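Local structure of porin B (Pseudomonas putida, 4GEY) at residues G41-L46 and G75-L80; H87-K92 and I136-F141; L145-G150 and L193-N198; E156-F161 and F204-A209. The protein probably serves as an outer-membrane channel that takes up carbohydrates such as glucose. The protein carries 2 engineered substitutions. All coordinates share one frame; numbering follows the deposited sequence.

Followed from the N terminus, contact 1 closes the hairpin of strands 42-57 and 66-79, with 28 residues between its segments. Contact 2 then joins strand 89-100 to strand 129-140 over 43 residues. Contact 3 pairs the short strand 145-149 with strand 190-198. These three follow in series along the chain and lie in one barrel wall: contacts 1 and 2 meet through Leu-78 and Phe-91, contacts 2 and 3 through Gln-138 and Val-147. Contact 4 crosses contact 3, since 156-161 lies between the segments of contact 3 and 204-209 follows them. It ties the loop after strand 145-149 to strand 203-212, and salt bridges Lys-148 to Glu-156 and Arg-194 to Asp-157 couple the two.

Contact 1: G41-L46 and G75-L80; sequences GYDFTL and GAHLDL
Phe-44 sits opposite Ala-76 in a non-hydrogen-bonded antiparallel pair, and its side chain traces the contact outward from the backbone. With CG anti to the carbonyl carbon (chi1 -62°), the ring starts on the face shared with Ala-76. At the root, Phe-44 CB lies 4.0 Å from Gly-75 O. Farther out, Phe-44 CD1 is 3.9 Å from the same oxygen and also touches the methyl of Ala-76. Phe-44 CE1, again 4.0 Å from Ala-76 CB, is the last ring atom to meet the partner strand, so the ring is engaged along its CD1-CE1 side. On the same face of the strands, Tyr-42 CD2 reaches Leu-78 CG at 4.2 Å, the two side chains crossing obliquely. Asp-43 and His-77 lie on the other face, CB to CB at 3.7 Å, and exchange both backbone hydrogen bonds. Thr-45 and Gly-75 do the same. The last rung is nearly straight: Asp-79 N donates to Gly-41 O at 2.9 Å (172°). Gly-41 ends helix 33-40 in a Schellman motif, and Asp-79 N-caps helix 80-83 through OD1 to Lys-82 N, so this rung lies where both strands meet helices. Successive in the chain and antiparallel (167°), the strands form a beta hairpin; its split into an apolar and a more polar face is consistent with the wall of a porin beta-barrel.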
# COMPACT_ATOMS: atom_id res chain seq x y z
N GLY A 41 -26.71 -0.80 -14.59
CA GLY A 41 -25.28 -0.68 -14.79
C GLY A 41 -24.56 0.27 -13.85
O GLY A 41 -23.38 0.55 -14.04
N TYR A 42 -25.27 0.77 -12.83
CA TYR A 42 -24.70 1.72 -11.88
C TYR A 42 -24.46 1.12 -10.49
O TYR A 42 -25.39 0.66 -9.82
CB TYR A 42 -25.59 2.95 -11.74
CG TYR A 42 -25.84 3.70 -13.03
CD1 TYR A 42 -26.77 3.23 -13.95
CD2 TYR A 42 -25.17 4.88 -13.30
CE1 TYR A 42 -27.00 3.91 -15.13
CE2 TYR A 42 -25.41 5.57 -14.48
CZ TYR A 42 -26.32 5.08 -15.38
OH TYR A 42 -26.55 5.76 -16.55
N ASP A 43 -23.21 1.17 -10.04
CA ASP A 43 -22.84 0.65 -8.73
C ASP A 43 -22.22 1.79 -7.93
O ASP A 43 -21.03 2.08 -8.07
CB ASP A 43 -21.86 -0.51 -8.89
CG ASP A 43 -21.58 -1.24 -7.59
OD1 ASP A 43 -22.18 -0.90 -6.55
OD2 ASP A 43 -20.75 -2.19 -7.62
N PHE A 44 -23.03 2.44 -7.10
CA PHE A 44 -22.54 3.53 -6.27
C PHE A 44 -22.13 3.02 -4.90
O PHE A 44 -22.86 2.26 -4.27
CB PHE A 44 -23.60 4.63 -6.10
CG PHE A 44 -24.00 5.29 -7.39
CD1 PHE A 44 -23.20 6.29 -7.95
CD2 PHE A 44 -25.17 4.94 -8.04
CE1 PHE A 44 -23.57 6.90 -9.14
CE2 PHE A 44 -25.55 5.55 -9.22
CZ PHE A 44 -24.75 6.53 -9.78
N THR A 45 -20.95 3.43 -4.45
CA THR A 45 -20.42 2.95 -3.18
C THR A 45 -19.85 4.06 -2.31
O THR A 45 -19.29 5.03 -2.81
CB THR A 45 -19.32 1.94 -3.43
OG1 THR A 45 -18.28 2.58 -4.17
CG2 THR A 45 -19.87 0.78 -4.23
N LEU A 46 -19.98 3.89 -1.00
CA LEU A 46 -19.39 4.83 -0.04
C LEU A 46 -18.78 4.01 1.08
O LEU A 46 -19.48 3.52 1.97
CB LEU A 46 -20.45 5.78 0.51
CG LEU A 46 -19.95 7.17 0.94
CD1 LEU A 46 -20.57 7.60 2.27
CD2 LEU A 46 -18.42 7.26 1.00
N GLY A 75 -17.61 6.22 -4.67
CA GLY A 75 -17.33 5.57 -5.94
C GLY A 75 -18.50 5.46 -6.89
O GLY A 75 -19.67 5.37 -6.48
N ALA A 76 -18.20 5.46 -8.18
CA ALA A 76 -19.22 5.24 -9.19
C ALA A 76 -18.68 4.29 -10.26
O ALA A 76 -17.71 4.60 -10.95
CB ALA A 76 -19.66 6.55 -9.81
N HIS A 77 -19.32 3.13 -10.37
CA HIS A 77 -18.86 2.06 -11.25
C HIS A 77 -19.86 1.86 -12.37
O HIS A 77 -21.00 1.44 -12.13
CB HIS A 77 -18.75 0.77 -10.45
CG HIS A 77 -17.89 -0.27 -11.08
ND1 HIS A 77 -17.00 0.02 -12.10
CD2 HIS A 77 -17.76 -1.60 -10.84
CE1 HIS A 77 -16.37 -1.09 -12.46
NE2 HIS A 77 -16.81 -2.08 -11.71
N LEU A 78 -19.45 2.16 -13.59
CA LEU A 78 -20.40 2.13 -14.70
C LEU A 78 -20.17 0.98 -15.68
O LEU A 78 -19.07 0.79 -16.21
CB LEU A 78 -20.41 3.47 -15.43
CG LEU A 78 -21.28 4.58 -14.85
CD1 LEU A 78 -20.97 4.87 -13.38
CD2 LEU A 78 -21.13 5.85 -15.70
N ASP A 79 -21.22 0.20 -15.89
CA ASP A 79 -21.24 -0.82 -16.92
C ASP A 79 -21.57 -0.10 -18.24
O ASP A 79 -22.75 0.11 -18.56
CB ASP A 79 -22.30 -1.87 -16.57
CG ASP A 79 -22.28 -3.06 -17.50
OD1 ASP A 79 -22.12 -2.88 -18.73
OD2 ASP A 79 -22.43 -4.20 -17.00
N LEU A 80 -20.54 0.28 -19.00
CA LEU A 80 -20.76 1.06 -20.21
C LEU A 80 -21.41 0.27 -21.35
O LEU A 80 -21.79 0.84 -22.38
CB LEU A 80 -19.47 1.71 -20.70
CG LEU A 80 -18.84 2.78 -19.81
CD1 LEU A 80 -17.61 3.35 -20.50
CD2 LEU A 80 -19.84 3.86 -19.49

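Contact 2: H87-K92 and I136-F141; sequences HDAEFK and IKQKYF. With DMU (decyl-beta-D-maltopyranoside), chain M; C8E ((hydroxyethyloxy)tri(ethyloxy)octane), chain G.
Glu-90 and Lys-137 form the hydrogen-bonded pair between two non-hydrogen-bonded ones, where strands 89-100 and 129-140 run antiparallel in the wall of a porin beta-barrel. Their backbones exchange two bonds, Glu-90 N to Lys-137 O and Lys-137 N to Glu-90 O, both 2.8 Å. A third joins Lys-139 N to Asp-88 O at 3.1 Å. The charged side chains of Glu-90 and Lys-137 lie side by side, pointing the same way. A bend at chi3 (93°) sets Lys-137 CE 3.7 Å from Glu-90 OE1, and NZ makes a long salt bridge to that oxygen at 3.8 Å. Gln-138 works in two directions: NE2 donates to His-87 O at 3.0 Å, tilted from the carbonyl plane, while OE1 accepts from Tyr-140 OH on a lone pair. Holding the amide at both ends fixes its rotation. Apolar contacts fall on the face of Ala-89 and Gln-138, away from Glu-90 and Lys-137. Phe-91 CD1 is near Ile-136 CB, and detergent lies against this side, consistent with a membrane-facing surface: Ile-136 CD1 is 3.7 Å from C8E C4. The maltoside chain covers one face of the Tyr-140 ring, and Phe-141 N donates to DMU O49 at 3.1 Å.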
# COMPACT_ATOMS: atom_id res chain seq x y z
N HIS A 87 -19.20 -2.64 -25.93
CA HIS A 87 -18.96 -4.04 -25.54
C HIS A 87 -17.81 -4.19 -24.54
O HIS A 87 -16.72 -3.64 -24.74
CB HIS A 87 -18.76 -4.94 -26.77
CG HIS A 87 -18.75 -6.41 -26.46
ND1 HIS A 87 -17.65 -7.20 -26.67
CD2 HIS A 87 -19.70 -7.21 -25.93
CE1 HIS A 87 -17.92 -8.44 -26.29
NE2 HIS A 87 -19.16 -8.47 -25.83
N ASP A 88 -18.05 -5.01 -23.50
CA ASP A 88 -17.38 -4.90 -22.20
C ASP A 88 -16.48 -3.69 -22.02
O ASP A 88 -15.28 -3.75 -22.21
CB ASP A 88 -16.68 -6.19 -21.73
CG ASP A 88 -16.49 -7.19 -22.82
OD1 ASP A 88 -16.31 -6.79 -23.98
OD2 ASP A 88 -16.52 -8.40 -22.51
N ALA A 89 -17.12 -2.59 -21.67
CA ALA A 89 -16.44 -1.38 -21.28
C ALA A 89 -16.90 -1.05 -19.87
O ALA A 89 -18.01 -1.42 -19.48
CB ALA A 89 -16.77 -0.25 -22.24
N GLU A 90 -16.05 -0.38 -19.11
CA GLU A 90 -16.35 0.00 -17.73
C GLU A 90 -15.76 1.38 -17.48
O GLU A 90 -14.67 1.68 -17.95
CB GLU A 90 -15.72 -0.97 -16.74
CG GLU A 90 -16.01 -2.43 -16.98
CD GLU A 90 -15.27 -3.34 -16.02
OE1 GLU A 90 -14.81 -2.84 -14.97
OE2 GLU A 90 -15.15 -4.55 -16.32
N PHE A 91 -16.49 2.20 -16.72
CA PHE A 91 -15.95 3.45 -16.22
C PHE A 91 -15.97 3.42 -14.71
O PHE A 91 -16.90 2.90 -14.10
CB PHE A 91 -16.74 4.66 -16.73
CG PHE A 91 -16.26 5.98 -16.17
CD1 PHE A 91 -15.18 6.64 -16.75
CD2 PHE A 91 -16.88 6.55 -15.08
CE1 PHE A 91 -14.74 7.85 -16.25
CE2 PHE A 91 -16.45 7.76 -14.57
CZ PHE A 91 -15.37 8.41 -15.16
N LYS A 92 -14.94 4.00 -14.09
CA LYS A 92 -14.90 4.06 -12.64
C LYS A 92 -14.48 5.43 -12.14
O LYS A 92 -13.44 5.95 -12.53
CB LYS A 92 -13.98 3.00 -12.08
CG LYS A 92 -13.86 3.05 -10.58
CD LYS A 92 -15.19 2.82 -9.91
CE LYS A 92 -15.04 2.87 -8.39
NZ LYS A 92 -14.09 1.85 -7.91
N ILE A 136 -11.52 4.52 -17.79
CA ILE A 136 -12.36 3.74 -18.68
C ILE A 136 -11.56 2.50 -19.05
O ILE A 136 -10.33 2.53 -19.12
CB ILE A 136 -12.75 4.56 -19.92
CG1 ILE A 136 -13.65 3.76 -20.86
CG2 ILE A 136 -11.53 5.07 -20.65
CD1 ILE A 136 -14.09 4.55 -22.07
N LYS A 137 -12.25 1.39 -19.25
CA LYS A 137 -11.59 0.13 -19.54
C LYS A 137 -12.36 -0.70 -20.56
O LYS A 137 -13.58 -0.80 -20.46
CB LYS A 137 -11.42 -0.67 -18.24
CG LYS A 137 -10.89 -2.07 -18.44
CD LYS A 137 -10.41 -2.65 -17.13
CE LYS A 137 -11.49 -3.43 -16.45
NZ LYS A 137 -11.12 -3.58 -15.02
N GLN A 138 -11.68 -1.29 -21.53
CA GLN A 138 -12.36 -2.17 -22.48
C GLN A 138 -11.59 -3.48 -22.72
O GLN A 138 -10.37 -3.49 -22.80
CB GLN A 138 -12.65 -1.44 -23.79
CG GLN A 138 -13.63 -2.18 -24.72
CD GLN A 138 -14.13 -1.32 -25.88
OE1 GLN A 138 -13.34 -0.77 -26.65
NE2 GLN A 138 -15.45 -1.21 -26.01
N LYS A 139 -12.32 -4.58 -22.83
CA LYS A 139 -11.69 -5.85 -23.17
C LYS A 139 -11.98 -6.22 -24.63
O LYS A 139 -12.93 -5.72 -25.22
CB LYS A 139 -12.13 -6.97 -22.22
CG LYS A 139 -12.08 -6.58 -20.74
CD LYS A 139 -12.03 -7.80 -19.84
CE LYS A 139 -12.87 -7.63 -18.58
NZ LYS A 139 -14.12 -8.43 -18.70
N TYR A 140 -11.13 -7.04 -25.23
CA TYR A 140 -11.30 -7.42 -26.63
C TYR A 140 -11.01 -8.91 -26.79
O TYR A 140 -10.28 -9.49 -25.99
CB TYR A 140 -10.39 -6.59 -27.54
CG TYR A 140 -10.50 -5.10 -27.31
CD1 TYR A 140 -11.60 -4.38 -27.77
CD2 TYR A 140 -9.50 -4.40 -26.63
CE1 TYR A 140 -11.71 -3.02 -27.55
CE2 TYR A 140 -9.60 -3.04 -26.41
CZ TYR A 140 -10.70 -2.35 -26.86
OH TYR A 140 -10.80 -0.99 -26.64
N PHE A 141 -11.57 -9.51 -27.84
CA PHE A 141 -11.35 -10.93 -28.14
C PHE A 141 -11.70 -11.81 -26.95
O PHE A 141 -10.84 -12.52 -26.42
CB PHE A 141 -9.90 -11.17 -28.57
CG PHE A 141 -9.47 -10.33 -29.75
CD1 PHE A 141 -9.92 -10.63 -31.03
CD2 PHE A 141 -8.63 -9.26 -29.58
CE1 PHE A 141 -9.52 -9.87 -32.12
CE2 PHE A 141 -8.23 -8.49 -30.66
CZ PHE A 141 -8.67 -8.80 -31.93
C1 DMU M . -13.79 -7.68 -30.69
C2 DMU M . -14.35 -9.00 -30.83
C3 DMU M . -14.66 -9.43 -32.21
C4 DMU M . -13.54 -9.14 -33.25
O5 DMU M . -13.01 -7.71 -32.97
C6 DMU M . -12.67 -7.45 -31.58
O7 DMU M . -15.00 -10.84 -32.21
O16 DMU M . -12.18 -6.11 -31.45
C18 DMU M . -10.90 -5.72 -31.96
C19 DMU M . -10.26 -4.44 -31.35
C22 DMU M . -8.70 -4.36 -31.25
C25 DMU M . -8.08 -3.75 -29.99
C28 DMU M . -6.68 -4.16 -29.59
C31 DMU M . -6.08 -3.54 -28.35
C34 DMU M . -4.64 -3.10 -28.36
O49 DMU M . -13.36 -7.49 -29.29
O55 DMU M . -15.54 -9.16 -29.99
C57 DMU M . -13.95 -9.27 -34.53
O61 DMU M . -14.89 -8.36 -35.00
C5 DMU M . -16.77 -12.43 -31.96
C7 DMU M . -16.41 -13.46 -32.89
C8 DMU M . -17.03 -13.30 -34.22
C9 DMU M . -16.93 -11.86 -34.83
O1 DMU M . -16.64 -10.78 -33.77
C10 DMU M . -16.37 -11.09 -32.38
O2 DMU M . -16.46 -14.20 -35.13
O3 DMU M . -16.24 -12.76 -30.62
O4 DMU M . -16.79 -14.74 -32.30
C11 DMU M . -18.05 -11.50 -35.44
O6 DMU M . -18.09 -10.20 -35.93
C1 C8E G . -9.84 2.17 -23.86
C2 C8E G . -11.18 2.88 -24.03
C3 C8E G . -11.89 2.47 -25.32
C4 C8E G . -13.35 2.94 -25.29
C5 C8E G . -13.93 3.19 -26.69
C6 C8E G . -15.18 2.35 -26.91
C7 C8E G . -15.78 2.51 -28.31
C8 C8E G . -17.01 3.41 -28.29
O9 C8E G . -17.72 3.31 -29.52
C10 C8E G . -18.29 2.03 -29.69
C11 C8E G . -19.29 2.04 -30.84
O12 C8E G . -19.97 0.80 -30.85

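Contact 3: L145-G150 and L193-N198; sequences LDVKFG and LRVKYN
Asp-146 with Lys-196 and Lys-148 with Arg-194 form the hydrogen-bonded pairs of two antiparallel strands whose axes approach to 4.6 Å at 166°. On the face of these four residues, Arg-194 carries the contact. Its chain bends at chi2 and chi3, and the guanidinium is sandwiched, with Lys-148 CD 3.9 Å above one face and Lys-196 CB 4.1 Å from the opposite one, both over its centre. NH2 makes a salt bridge to Asp-146 OD1, doubtfully short as modelled, with the carboxylate plane turned 87° from the guanidinium. NH1 makes a salt bridge to Asp-157 OD2, in the loop after strand 145-149. Lys-148, fully extended, sends NZ to Glu-156 and Asp-157. Such a polar face backed by an apolar one is consistent with a membrane-spanning porin strand, the apolar side turned to lipid: there Val-147 CG1 meets Leu-193 CD1 at 4.1 Å and detergent touches Val-147. An alanine in place of Arg-194 would probably leave Asp-146 OD1 and Asp-157 OD2 without their guanidinium mate and open a gap between Lys-148 and Lys-196. Leu-193 CD1 is also 4.1 Å from Phe-149 CB, and at the opposite end Leu-145 CD2 rests 4.0 Å from Tyr-197 CB.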
# COMPACT_ATOMS: atom_id res chain seq x y z
N LEU A 145 -7.64 -9.49 -24.35
CA LEU A 145 -6.87 -8.25 -24.20
C LEU A 145 -7.66 -7.24 -23.39
O LEU A 145 -8.84 -7.03 -23.64
CB LEU A 145 -6.45 -7.66 -25.55
CG LEU A 145 -5.49 -8.55 -26.34
CD1 LEU A 145 -5.32 -8.08 -27.78
CD2 LEU A 145 -4.13 -8.68 -25.65
N ASP A 146 -7.00 -6.61 -22.42
CA ASP A 146 -7.66 -5.72 -21.49
C ASP A 146 -6.97 -4.36 -21.52
O ASP A 146 -5.85 -4.23 -21.04
CB ASP A 146 -7.60 -6.35 -20.09
CG ASP A 146 -8.54 -5.69 -19.10
OD1 ASP A 146 -8.66 -4.45 -19.12
OD2 ASP A 146 -9.14 -6.42 -18.28
N VAL A 147 -7.63 -3.35 -22.08
CA VAL A 147 -7.06 -2.00 -22.10
C VAL A 147 -7.74 -1.05 -21.11
O VAL A 147 -8.97 -0.96 -21.08
CB VAL A 147 -7.04 -1.39 -23.52
CG1 VAL A 147 -6.52 0.04 -23.48
CG2 VAL A 147 -6.16 -2.22 -24.42
N LYS A 148 -6.93 -0.34 -20.33
CA LYS A 148 -7.41 0.52 -19.25
C LYS A 148 -6.67 1.85 -19.25
O LYS A 148 -5.44 1.88 -19.20
CB LYS A 148 -7.21 -0.18 -17.91
CG LYS A 148 -7.64 0.61 -16.67
CD LYS A 148 -7.21 -0.15 -15.41
CE LYS A 148 -7.59 0.57 -14.14
NZ LYS A 148 -7.34 -0.28 -12.95
N PHE A 149 -7.42 2.95 -19.27
CA PHE A 149 -6.82 4.28 -19.40
C PHE A 149 -7.49 5.31 -18.48
O PHE A 149 -8.71 5.29 -18.32
CB PHE A 149 -6.88 4.77 -20.85
CG PHE A 149 -6.53 6.22 -21.01
CD1 PHE A 149 -5.20 6.64 -21.03
CD2 PHE A 149 -7.52 7.19 -21.13
CE1 PHE A 149 -4.87 7.99 -21.17
CE2 PHE A 149 -7.20 8.54 -21.27
CZ PHE A 149 -5.88 8.94 -21.29
N GLY A 150 -6.71 6.21 -17.91
CA GLY A 150 -7.26 7.28 -17.11
C GLY A 150 -6.38 7.63 -15.92
O GLY A 150 -5.17 7.79 -16.06
N LEU A 193 -1.82 4.28 -18.48
CA LEU A 193 -2.29 3.33 -19.47
C LEU A 193 -1.80 1.95 -19.05
O LEU A 193 -0.61 1.76 -18.79
CB LEU A 193 -1.74 3.69 -20.84
CG LEU A 193 -2.12 2.77 -22.01
CD1 LEU A 193 -3.64 2.72 -22.18
CD2 LEU A 193 -1.43 3.19 -23.31
N ARG A 194 -2.70 0.99 -18.96
CA ARG A 194 -2.33 -0.36 -18.55
C ARG A 194 -2.90 -1.40 -19.52
O ARG A 194 -4.11 -1.50 -19.69
CB ARG A 194 -2.82 -0.65 -17.13
CG ARG A 194 -2.41 -2.02 -16.62
CD ARG A 194 -3.60 -2.86 -16.21
NE ARG A 194 -4.66 -2.88 -17.21
CZ ARG A 194 -5.87 -3.40 -17.01
NH1 ARG A 194 -6.15 -3.96 -15.84
NH2 ARG A 194 -6.78 -3.37 -17.97
N VAL A 195 -2.01 -2.18 -20.14
CA VAL A 195 -2.43 -3.20 -21.11
C VAL A 195 -2.22 -4.61 -20.54
O VAL A 195 -1.17 -4.92 -19.97
CB VAL A 195 -1.69 -3.06 -22.48
CG1 VAL A 195 -2.10 -4.16 -23.42
CG2 VAL A 195 -1.97 -1.71 -23.12
N LYS A 196 -3.24 -5.44 -20.67
CA LYS A 196 -3.25 -6.74 -20.02
C LYS A 196 -3.67 -7.83 -20.99
O LYS A 196 -4.68 -7.71 -21.70
CB LYS A 196 -4.19 -6.72 -18.80
CG LYS A 196 -4.25 -8.04 -18.04
CD LYS A 196 -4.71 -7.85 -16.60
CE LYS A 196 -6.17 -7.46 -16.54
NZ LYS A 196 -6.81 -7.98 -15.30
N TYR A 197 -2.89 -8.90 -21.02
CA TYR A 197 -3.16 -10.03 -21.88
C TYR A 197 -3.47 -11.21 -20.97
O TYR A 197 -2.63 -11.61 -20.18
CB TYR A 197 -1.93 -10.30 -22.76
CG TYR A 197 -1.95 -11.58 -23.61
CD1 TYR A 197 -3.14 -12.22 -23.95
CD2 TYR A 197 -0.75 -12.14 -24.08
CE1 TYR A 197 -3.14 -13.38 -24.71
CE2 TYR A 197 -0.74 -13.29 -24.85
CZ TYR A 197 -1.94 -13.91 -25.16
OH TYR A 197 -1.96 -15.05 -25.91
N ASN A 198 -4.69 -11.73 -21.06
CA ASN A 198 -5.06 -12.95 -20.37
C ASN A 198 -4.74 -14.16 -21.23
O ASN A 198 -5.48 -14.47 -22.16
CB ASN A 198 -6.56 -12.95 -20.06
CG ASN A 198 -6.95 -11.83 -19.12
OD1 ASN A 198 -6.52 -11.80 -17.96
ND2 ASN A 198 -7.78 -10.91 -19.61

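Contact 4: E156-F161 and F204-A209; sequences EDFNSF and FVQVGA. With C8E ((hydroxyethyloxy)tri(ethyloxy)octane), chain C.
Phe-158 and Gln-206 stack where a loop following strand 145-149 packs against strand 203-212 of the porin beta-barrel. The aromatic ring and the amide plane are 29° apart. Gln-206 NE2 lies 3.8 Å above one face of the Phe-158 ring, offset toward the rim, and Gln-206 CG is 3.7 Å from Phe-158 CE2. Gln-206 CG sits between the backbone N and the carbonyl carbon (chi1 62°), and the chain runs extended from there toward the loop. At its end NE2 donates to Asp-157 O at 2.8 Å, rising 58° above the carbonyl plane although the oxygen is close to the amide plane. The same nitrogen also bonds Glu-238 OE1, so two acceptors grip the amide and hold it over the ring. An alanine at Gln-206 would probably leave Asp-157 O and Glu-238 OE1 without this N-H donor and take away the amide stacked on the Phe-158 ring. The carboxylate of Asp-157 makes salt bridges to Arg-194 and Lys-148. On the reverse side of the strand, Val-207 CG1 touches detergent, 3.6 Å from C8E C10. Val-207 O lies in the plane of the Phe-158 ring, at its edge, and Phe-158 CZ comes 3.5 Å from Gly-208 N.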
# COMPACT_ATOMS: atom_id res chain seq x y z
N GLU A 156 -3.04 -0.52 -7.86
CA GLU A 156 -4.36 -1.00 -8.21
C GLU A 156 -4.31 -2.17 -9.22
O GLU A 156 -5.21 -3.00 -9.24
CB GLU A 156 -5.18 0.16 -8.76
CG GLU A 156 -6.55 -0.19 -9.30
CD GLU A 156 -7.38 1.03 -9.63
OE1 GLU A 156 -7.45 1.94 -8.78
OE2 GLU A 156 -7.95 1.08 -10.73
N ASP A 157 -3.26 -2.22 -10.05
CA ASP A 157 -3.10 -3.34 -10.98
C ASP A 157 -1.80 -4.09 -10.76
O ASP A 157 -1.71 -5.30 -10.97
CB ASP A 157 -3.14 -2.84 -12.43
CG ASP A 157 -4.48 -2.25 -12.79
OD1 ASP A 157 -4.74 -1.11 -12.35
OD2 ASP A 157 -5.27 -2.93 -13.51
N PHE A 158 -0.78 -3.37 -10.34
CA PHE A 158 0.55 -3.95 -10.23
C PHE A 158 0.91 -4.21 -8.77
O PHE A 158 0.61 -3.39 -7.90
CB PHE A 158 1.57 -3.03 -10.91
CG PHE A 158 1.31 -2.82 -12.39
CD1 PHE A 158 0.49 -1.81 -12.83
CD2 PHE A 158 1.90 -3.65 -13.33
CE1 PHE A 158 0.27 -1.62 -14.18
CE2 PHE A 158 1.68 -3.47 -14.67
CZ PHE A 158 0.85 -2.46 -15.10
N ASN A 159 1.52 -5.37 -8.49
CA ASN A 159 2.07 -5.64 -7.16
C ASN A 159 0.96 -5.57 -6.12
O ASN A 159 1.19 -5.27 -4.95
CB ASN A 159 3.20 -4.63 -6.87
CG ASN A 159 3.91 -4.88 -5.55
OD1 ASN A 159 4.18 -3.94 -4.79
ND2 ASN A 159 4.22 -6.13 -5.26
N SER A 160 -0.26 -5.84 -6.56
CA SER A 160 -1.44 -5.69 -5.71
C SER A 160 -1.47 -6.69 -4.57
O SER A 160 -1.15 -7.86 -4.76
CB SER A 160 -2.70 -5.83 -6.55
OG SER A 160 -2.67 -4.98 -7.67
N PHE A 161 -1.88 -6.21 -3.39
CA PHE A 161 -1.98 -7.02 -2.17
C PHE A 161 -3.13 -6.42 -1.36
O PHE A 161 -3.35 -5.22 -1.43
CB PHE A 161 -0.65 -6.96 -1.39
CG PHE A 161 -0.57 -7.91 -0.21
CD1 PHE A 161 -0.41 -9.28 -0.40
CD2 PHE A 161 -0.64 -7.43 1.10
CE1 PHE A 161 -0.34 -10.14 0.68
CE2 PHE A 161 -0.56 -8.28 2.19
CZ PHE A 161 -0.42 -9.64 1.98
N PHE A 204 -1.88 -14.36 -16.41
CA PHE A 204 -1.82 -13.18 -17.28
C PHE A 204 -0.51 -12.39 -17.20
O PHE A 204 0.24 -12.50 -16.24
CB PHE A 204 -3.05 -12.26 -17.11
CG PHE A 204 -3.14 -11.55 -15.78
CD1 PHE A 204 -2.49 -10.34 -15.57
CD2 PHE A 204 -3.94 -12.04 -14.77
CE1 PHE A 204 -2.61 -9.66 -14.36
CE2 PHE A 204 -4.06 -11.36 -13.57
CZ PHE A 204 -3.39 -10.18 -13.36
N VAL A 205 -0.25 -11.60 -18.23
CA VAL A 205 0.90 -10.70 -18.24
C VAL A 205 0.38 -9.30 -18.46
O VAL A 205 -0.71 -9.11 -19.01
CB VAL A 205 1.91 -11.07 -19.35
CG1 VAL A 205 2.52 -12.43 -19.07
CG2 VAL A 205 1.25 -11.06 -20.70
N GLN A 206 1.14 -8.30 -18.03
CA GLN A 206 0.70 -6.91 -18.17
C GLN A 206 1.84 -5.94 -18.04
O GLN A 206 2.84 -6.21 -17.36
CB GLN A 206 -0.38 -6.57 -17.14
CG GLN A 206 0.05 -6.68 -15.69
CD GLN A 206 -1.07 -6.21 -14.77
OE1 GLN A 206 -2.11 -5.74 -15.24
NE2 GLN A 206 -0.87 -6.34 -13.45
N VAL A 207 1.69 -4.81 -18.70
CA VAL A 207 2.67 -3.74 -18.66
C VAL A 207 1.88 -2.45 -18.60
O VAL A 207 0.73 -2.41 -19.02
CB VAL A 207 3.60 -3.76 -19.91
CG1 VAL A 207 2.79 -3.70 -21.19
CG2 VAL A 207 4.62 -2.63 -19.88
N GLY A 208 2.48 -1.40 -18.05
CA GLY A 208 1.80 -0.12 -17.95
C GLY A 208 2.74 1.05 -18.09
O GLY A 208 3.96 0.89 -18.02
N ALA A 209 2.17 2.23 -18.30
CA ALA A 209 2.95 3.46 -18.33
C ALA A 209 2.22 4.51 -17.49
O ALA A 209 1.10 4.90 -17.82
CB ALA A 209 3.15 3.93 -19.75
C1 C8E C . 9.80 -10.02 -15.08
C2 C8E C . 8.51 -9.39 -15.57
C3 C8E C . 7.78 -10.39 -16.44
C4 C8E C . 7.51 -9.84 -17.84
C5 C8E C . 6.05 -9.97 -18.22
C6 C8E C . 5.55 -8.65 -18.82
C7 C8E C . 5.22 -8.80 -20.29
C8 C8E C . 4.51 -7.58 -20.87
O9 C8E C . 3.19 -7.93 -21.24
C10 C8E C . 2.69 -7.16 -22.32
C11 C8E C . 1.22 -7.46 -22.59
O12 C8E C . 0.88 -7.10 -23.92